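Local coordinates for protein transcriptional activator, putative (Pyrococcus furiosus, PDB 1RTW) that is a putative transcriptional activator of the all-helical TenA/THI-4/PQQC family, of unestablished molecular role, at residues M82-K86 and E151-W156; M26-I31 and L143-Y149. One frame throughout, in Å; residues are numbered along the deposited sequence.

Overall arrangement
Contact 1 packs helix 150-157 and contact 2 the loop that leads into it, in a predominantly helical fold without strands, on the same side of the chain's centre, with their centres about 14 Å apart. Contact 1 lies deeper, about 14 Å from that centre, and joins two antiparallel helices through aromatic rings and a selenomethionine, with a salt-bridge network of Lys85, Lys86 and Glu151 beside them. Contact 2 lies about 21 Å out, where the loop meets the end of helix 21-28; more of its residues are exposed, and a backbone hydrogen bond joins its segments. The two touch directly: Lys86 NZ probably bonds to Pro148 O at 2.6 Å, and Ile153 packs on Met26 and Ser147.

Contact 1 (M82-K86 and E151-W156); sequences MFEKK and EFINHW
Met82, a selenomethionine, enters a hole formed by Glu151, Phe152, His155 and Trp156, a knobs-into-holes contact between helices 66-89 and 150-157. Its chain runs straight out to SE and then bends (chi3 73°), which lays CE over one face of the Trp156 indole, 4.2 Å from the centroid of the six-membered ring, as a CH-pi contact. SE makes an oblique Met-aromatic contact with Phe152, 4.6 Å from the ring centroid, and touches His155 CB at 3.8 Å. Phe83 and Phe152 form a T-shaped pair: the Phe152 edge, led by CE1, points at the middle of the Phe83 face, with centroids 5.4 Å apart and planes at 83°. Another part of the Phe152 edge carries the aliphatic stem of Lys86, whose CG lies 3.4 Å from Phe152 CE2.

Beside the rings, the Lys86 chain turns at chi2 and brings NZ to the Glu151 carboxylate, a salt bridge of 3.4 Å to OE1 with weak hydrogen bonds to both oxygens; its stronger polar partner is the Pro148 carbonyl oxygen. Lys85 NZ adds a long ion pair to Glu151 OE2 at 3.7 Å, and the two ammonium groups, Lys86 the nearer, would be expected to favour the ionised carboxylate. Behind the first shell, Trp156 NE1 hydrogen-bonds Glu79 OE2, which would restrain rotation of the indole.

The segment axes run antiparallel at 168° and stand 11.7 Å apart, a separation filled by these large side chains. Helix 33-60 backs Phe83 and Phe152 through Leu40, while Trp136 and Tyr132 of helix 118-142 pack against Trp156.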
loop_
_atom_site.group_PDB
_atom_site.type_symbol
_atom_site.label_atom_id
_atom_site.label_comp_id
_atom_site.label_asym_id
_atom_site.label_seq_id
_atom_site.Cartn_x
_atom_site.Cartn_y
_atom_site.Cartn_z
HETATM N N MSE B 82 18.699 14.011 -17.100
HETATM C CA MSE B 82 19.690 13.450 -18.011
HETATM C C MSE B 82 19.019 12.842 -19.249
HETATM O O MSE B 82 19.500 13.011 -20.374
HETATM C CB MSE B 82 20.536 12.408 -17.279
HETATM C CG MSE B 82 21.478 11.636 -18.172
HETATM SE SE MSE B 82 22.602 10.416 -17.207
HETATM C CE MSE B 82 21.296 9.073 -16.755
ATOM N N PHE B 83 17.900 12.151 -19.040
ATOM C CA PHE B 83 17.167 11.542 -20.144
ATOM C C PHE B 83 16.499 12.629 -20.979
ATOM O O PHE B 83 16.510 12.575 -22.203
ATOM C CB PHE B 83 16.095 10.575 -19.630
ATOM C CG PHE B 83 16.589 9.182 -19.376
ATOM C CD1 PHE B 83 16.308 8.162 -20.278
ATOM C CD2 PHE B 83 17.305 8.875 -18.222
ATOM C CE1 PHE B 83 16.733 6.854 -20.039
ATOM C CE2 PHE B 83 17.733 7.569 -17.973
ATOM C CZ PHE B 83 17.444 6.554 -18.891
ATOM N N GLU B 84 15.920 13.615 -20.304
ATOM C CA GLU B 84 15.230 14.711 -20.975
ATOM C C GLU B 84 16.136 15.600 -21.825
ATOM O O GLU B 84 15.740 16.017 -22.911
ATOM C CB GLU B 84 14.469 15.544 -19.948
ATOM C CG GLU B 84 13.305 14.793 -19.322
ATOM C CD GLU B 84 12.969 15.257 -17.914
ATOM O OE1 GLU B 84 13.606 16.210 -17.405
ATOM O OE2 GLU B 84 12.064 14.648 -17.309
ATOM N N LYS B 85 17.339 15.882 -21.328
ATOM C CA LYS B 85 18.303 16.714 -22.049
ATOM C C LYS B 85 18.640 15.979 -23.342
ATOM O O LYS B 85 18.333 16.453 -24.441
ATOM C CB LYS B 85 19.585 16.903 -21.220
ATOM C CG LYS B 85 20.324 18.217 -21.480
ATOM C CD LYS B 85 21.791 18.129 -21.074
ATOM C CE LYS B 85 22.557 17.228 -22.039
ATOM N NZ LYS B 85 23.921 16.852 -21.570
ATOM N N LYS B 86 19.178 14.772 -23.184
ATOM C CA LYS B 86 19.569 13.925 -24.301
ATOM C C LYS B 86 18.463 13.800 -25.345
ATOM O O LYS B 86 18.730 13.791 -26.543
ATOM C CB LYS B 86 19.956 12.541 -23.787
ATOM C CG LYS B 86 20.676 11.698 -24.802
ATOM C CD LYS B 86 21.983 12.361 -25.178
ATOM C CE LYS B 86 22.719 11.591 -26.256
ATOM N NZ LYS B 86 23.954 12.313 -26.662
ATOM N N GLU B 151 27.505 10.634 -21.670
ATOM C CA GLU B 151 26.824 11.095 -20.457
ATOM C C GLU B 151 26.316 9.914 -19.628
ATOM O O GLU B 151 26.584 9.831 -18.426
ATOM C CB GLU B 151 25.646 12.015 -20.802
ATOM C CG GLU B 151 25.971 13.134 -21.785
ATOM C CD GLU B 151 25.349 12.909 -23.156
ATOM O OE1 GLU B 151 25.671 11.883 -23.803
ATOM O OE2 GLU B 151 24.534 13.764 -23.581
ATOM N N PHE B 152 25.597 9.005 -20.286
ATOM C CA PHE B 152 25.043 7.811 -19.638
ATOM C C PHE B 152 26.116 6.845 -19.163
ATOM O O PHE B 152 26.012 6.287 -18.069
ATOM C CB PHE B 152 24.096 7.077 -20.586
ATOM C CG PHE B 152 22.929 7.899 -21.006
ATOM C CD1 PHE B 152 21.740 7.839 -20.304
ATOM C CD2 PHE B 152 23.032 8.767 -22.081
ATOM C CE1 PHE B 152 20.670 8.636 -20.660
ATOM C CE2 PHE B 152 21.972 9.568 -22.449
ATOM C CZ PHE B 152 20.784 9.507 -21.737
ATOM N N ILE B 153 27.137 6.645 -19.991
ATOM C CA ILE B 153 28.225 5.748 -19.654
ATOM C C ILE B 153 28.923 6.233 -18.389
ATOM O O ILE B 153 29.200 5.443 -17.490
ATOM C CB ILE B 153 29.251 5.666 -20.789
ATOM C CG1 ILE B 153 28.562 5.238 -22.075
ATOM C CG2 ILE B 153 30.330 4.648 -20.448
ATOM C CD1 ILE B 153 29.456 5.291 -23.278
ATOM N N ASN B 154 29.184 7.537 -18.328
ATOM C CA ASN B 154 29.848 8.146 -17.183
ATOM C C ASN B 154 29.015 8.124 -15.915
ATOM O O ASN B 154 29.526 7.790 -14.855
ATOM C CB ASN B 154 30.251 9.598 -17.483
ATOM C CG ASN B 154 31.446 9.698 -18.426
ATOM O OD1 ASN B 154 32.271 8.776 -18.515
ATOM N ND2 ASN B 154 31.543 10.823 -19.134
ATOM N N HIS B 155 27.738 8.484 -16.013
ATOM C CA HIS B 155 26.893 8.508 -14.829
ATOM C C HIS B 155 26.799 7.166 -14.099
ATOM O O HIS B 155 27.045 7.101 -12.898
ATOM C CB HIS B 155 25.485 9.032 -15.144
ATOM C CG HIS B 155 24.552 8.957 -13.971
ATOM N ND1 HIS B 155 23.514 8.053 -13.908
ATOM C CD2 HIS B 155 24.577 9.588 -12.778
ATOM C CE1 HIS B 155 22.948 8.126 -12.718
ATOM N NE2 HIS B 155 23.569 9.046 -12.011
ATOM N N TRP B 156 26.503 6.094 -14.827
ATOM C CA TRP B 156 26.370 4.792 -14.188
ATOM C C TRP B 156 27.667 4.065 -13.842
ATOM O O TRP B 156 27.654 3.105 -13.062
ATOM C CB TRP B 156 25.432 3.898 -14.988
ATOM C CG TRP B 156 24.009 4.297 -14.825
ATOM C CD1 TRP B 156 23.330 4.452 -13.649
ATOM C CD2 TRP B 156 23.078 4.579 -15.862
ATOM N NE1 TRP B 156 22.030 4.813 -13.892
ATOM C CE2 TRP B 156 21.848 4.905 -15.255
ATOM C CE3 TRP B 156 23.159 4.597 -17.260
ATOM C CZ2 TRP B 156 20.708 5.228 -15.983
ATOM C CZ3 TRP B 156 22.033 4.916 -17.986
ATOM C CH2 TRP B 156 20.821 5.235 -17.348
#

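Contact 2 (M26-I31 and L143-Y149)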
loop_
_atom_site.group_PDB
_atom_site.type_symbol
_atom_site.label_atom_id
_atom_site.label_comp_id
_atom_site.label_asym_id
_atom_site.label_seq_id
_atom_site.Cartn_x
_atom_site.Cartn_y
_atom_site.Cartn_z
HETATM N N MSE B 26 27.527 -0.399 -27.861
HETATM C CA MSE B 26 27.779 0.896 -27.240
HETATM C C MSE B 26 29.298 1.100 -27.186
HETATM O O MSE B 26 29.804 2.174 -27.522
HETATM C CB MSE B 26 27.225 0.926 -25.811
HETATM C CG MSE B 26 25.715 1.051 -25.694
HETATM SE SE MSE B 26 25.035 2.836 -26.012
HETATM C CE MSE B 26 26.365 3.842 -25.071
ATOM N N ALA B 27 30.003 0.034 -26.806
ATOM C CA ALA B 27 31.461 0.034 -26.668
ATOM C C ALA B 27 32.227 0.164 -27.980
ATOM O O ALA B 27 33.282 0.794 -28.018
ATOM C CB ALA B 27 31.925 -1.211 -25.913
ATOM N N GLU B 28 31.697 -0.430 -29.046
ATOM C CA GLU B 28 32.332 -0.380 -30.355
ATOM C C GLU B 28 31.718 0.698 -31.237
ATOM O O GLU B 28 32.147 0.893 -32.373
ATOM C CB GLU B 28 32.207 -1.739 -31.051
ATOM C CG GLU B 28 32.883 -2.894 -30.307
ATOM C CD GLU B 28 32.743 -4.241 -31.018
ATOM O OE1 GLU B 28 32.193 -4.281 -32.141
ATOM O OE2 GLU B 28 33.187 -5.268 -30.450
ATOM N N ASN B 29 30.710 1.388 -30.707
ATOM C CA ASN B 29 29.991 2.441 -31.424
ATOM C C ASN B 29 29.244 1.981 -32.664
ATOM O O ASN B 29 28.882 2.791 -33.525
ATOM C CB ASN B 29 30.906 3.613 -31.760
ATOM C CG ASN B 29 30.755 4.745 -30.780
ATOM O OD1 ASN B 29 31.554 4.889 -29.852
ATOM N ND2 ASN B 29 29.704 5.543 -30.958
ATOM N N THR B 30 28.990 0.676 -32.722
ATOM C CA THR B 30 28.265 0.059 -33.822
ATOM C C THR B 30 26.761 0.179 -33.582
ATOM O O THR B 30 25.955 -0.266 -34.399
ATOM C CB THR B 30 28.611 -1.442 -33.940
ATOM O OG1 THR B 30 28.314 -2.099 -32.704
ATOM C CG2 THR B 30 30.083 -1.637 -34.260
ATOM N N ILE B 31 26.391 0.784 -32.457
ATOM C CA ILE B 31 24.990 0.944 -32.087
ATOM C C ILE B 31 24.221 1.873 -33.018
ATOM O O ILE B 31 24.597 3.022 -33.245
ATOM C CB ILE B 31 24.853 1.359 -30.587
ATOM C CG1 ILE B 31 23.423 1.137 -30.083
ATOM C CG2 ILE B 31 25.338 2.792 -30.375
ATOM C CD1 ILE B 31 22.505 2.296 -30.317
ATOM N N LEU B 143 35.335 0.667 -24.188
ATOM C CA LEU B 143 35.056 1.762 -25.107
ATOM C C LEU B 143 36.263 2.026 -26.014
ATOM O O LEU B 143 37.314 2.474 -25.540
ATOM C CB LEU B 143 34.723 3.020 -24.296
ATOM C CG LEU B 143 33.962 4.174 -24.942
ATOM C CD1 LEU B 143 32.595 3.702 -25.405
ATOM C CD2 LEU B 143 33.815 5.302 -23.933
ATOM N N LYS B 144 36.120 1.716 -27.306
ATOM C CA LYS B 144 37.194 1.935 -28.280
ATOM C C LYS B 144 37.492 3.424 -28.348
ATOM O O LYS B 144 38.624 3.853 -28.115
ATOM C CB LYS B 144 36.802 1.449 -29.676
ATOM C CG LYS B 144 36.520 -0.034 -29.795
ATOM C CD LYS B 144 36.548 -0.462 -31.257
ATOM C CE LYS B 144 35.626 0.400 -32.116
ATOM N NZ LYS B 144 35.729 0.076 -33.567
ATOM N N GLU B 145 36.468 4.206 -28.677
ATOM C CA GLU B 145 36.600 5.654 -28.752
ATOM C C GLU B 145 35.462 6.279 -27.974
ATOM O O GLU B 145 34.648 5.579 -27.378
ATOM C CB GLU B 145 36.600 6.164 -30.198
ATOM C CG GLU B 145 35.324 5.910 -30.984
ATOM C CD GLU B 145 35.305 4.542 -31.633
ATOM O OE1 GLU B 145 36.008 4.359 -32.651
ATOM O OE2 GLU B 145 34.586 3.651 -31.129
ATOM N N ARG B 146 35.394 7.600 -28.014
ATOM C CA ARG B 146 34.385 8.344 -27.286
ATOM C C ARG B 146 33.003 8.177 -27.901
ATOM O O ARG B 146 32.830 8.361 -29.105
ATOM C CB ARG B 146 34.786 9.813 -27.264
ATOM C CG ARG B 146 34.393 10.547 -26.014
ATOM C CD ARG B 146 35.198 10.131 -24.800
ATOM N NE ARG B 146 34.751 10.891 -23.637
ATOM C CZ ARG B 146 35.171 10.706 -22.389
ATOM N NH1 ARG B 146 36.070 9.771 -22.111
ATOM N NH2 ARG B 146 34.672 11.454 -21.410
ATOM N N SER B 147 32.031 7.852 -27.053
ATOM C CA SER B 147 30.647 7.627 -27.459
ATOM C C SER B 147 29.768 8.873 -27.469
ATOM O O SER B 147 30.024 9.831 -26.742
ATOM C CB SER B 147 30.011 6.583 -26.533
ATOM O OG SER B 147 28.598 6.591 -26.637
ATOM N N PRO B 148 28.731 8.877 -28.327
ATOM C CA PRO B 148 27.789 9.991 -28.442
ATOM C C PRO B 148 26.874 9.955 -27.218
ATOM O O PRO B 148 26.069 10.860 -26.994
ATOM C CB PRO B 148 26.982 9.630 -29.695
ATOM C CG PRO B 148 27.864 8.702 -30.456
ATOM C CD PRO B 148 28.468 7.872 -29.374
ATOM N N TYR B 149 26.978 8.875 -26.450
ATOM C CA TYR B 149 26.158 8.690 -25.256
ATOM C C TYR B 149 27.044 8.598 -24.028
ATOM O O TYR B 149 26.716 7.910 -23.061
ATOM C CB TYR B 149 25.330 7.410 -25.389
ATOM C CG TYR B 149 24.738 7.240 -26.761
ATOM C CD1 TYR B 149 23.781 8.134 -27.240
ATOM C CD2 TYR B 149 25.161 6.213 -27.600
ATOM C CE1 TYR B 149 23.263 8.013 -28.524
ATOM C CE2 TYR B 149 24.645 6.083 -28.890
ATOM C CZ TYR B 149 23.698 6.990 -29.340
ATOM O OH TYR B 149 23.201 6.895 -30.614
#
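Ala27 O receives the backbone N-H of Lys144 at 3.1 Å in a nearly straight bond (168° at the hydrogen), and the CA-H of Leu143 approaches the same oxygen at 3.5 Å. The carbonyl belongs to the C-terminal turn of helix 21-28 in this helical bundle, so the loop joining helices 118-142 and 150-157 is tied to a helix end. Asn29 leaves the helical conformation there with positive phi and turns its side chain toward the loop, packing the end of its amide against the Pro148 ring in a van der Waals contact. Lys144 reaches past the same turn, its CE lying 3.5 Å from Glu28 O.

Farther along the loop, Ser147 OG accepts the Tyr149 N-H at 2.8 Å. This ST turn shapes the chain just before helix 150-157, for which Tyr149 is the N-cap residue. Bends at chi2 and chi3 fold the selenomethionine Met26 back on itself, bringing CE to 3.7 Å from Tyr149 CD2 while SE makes an oblique Met-aromatic contact with the ring. Phe36 stacks on Tyr149 from outside the two segments. At the edge of the tyrosine ring and near its plane, Ile31 CG2 rests 3.7 Å from CE2 of Tyr149.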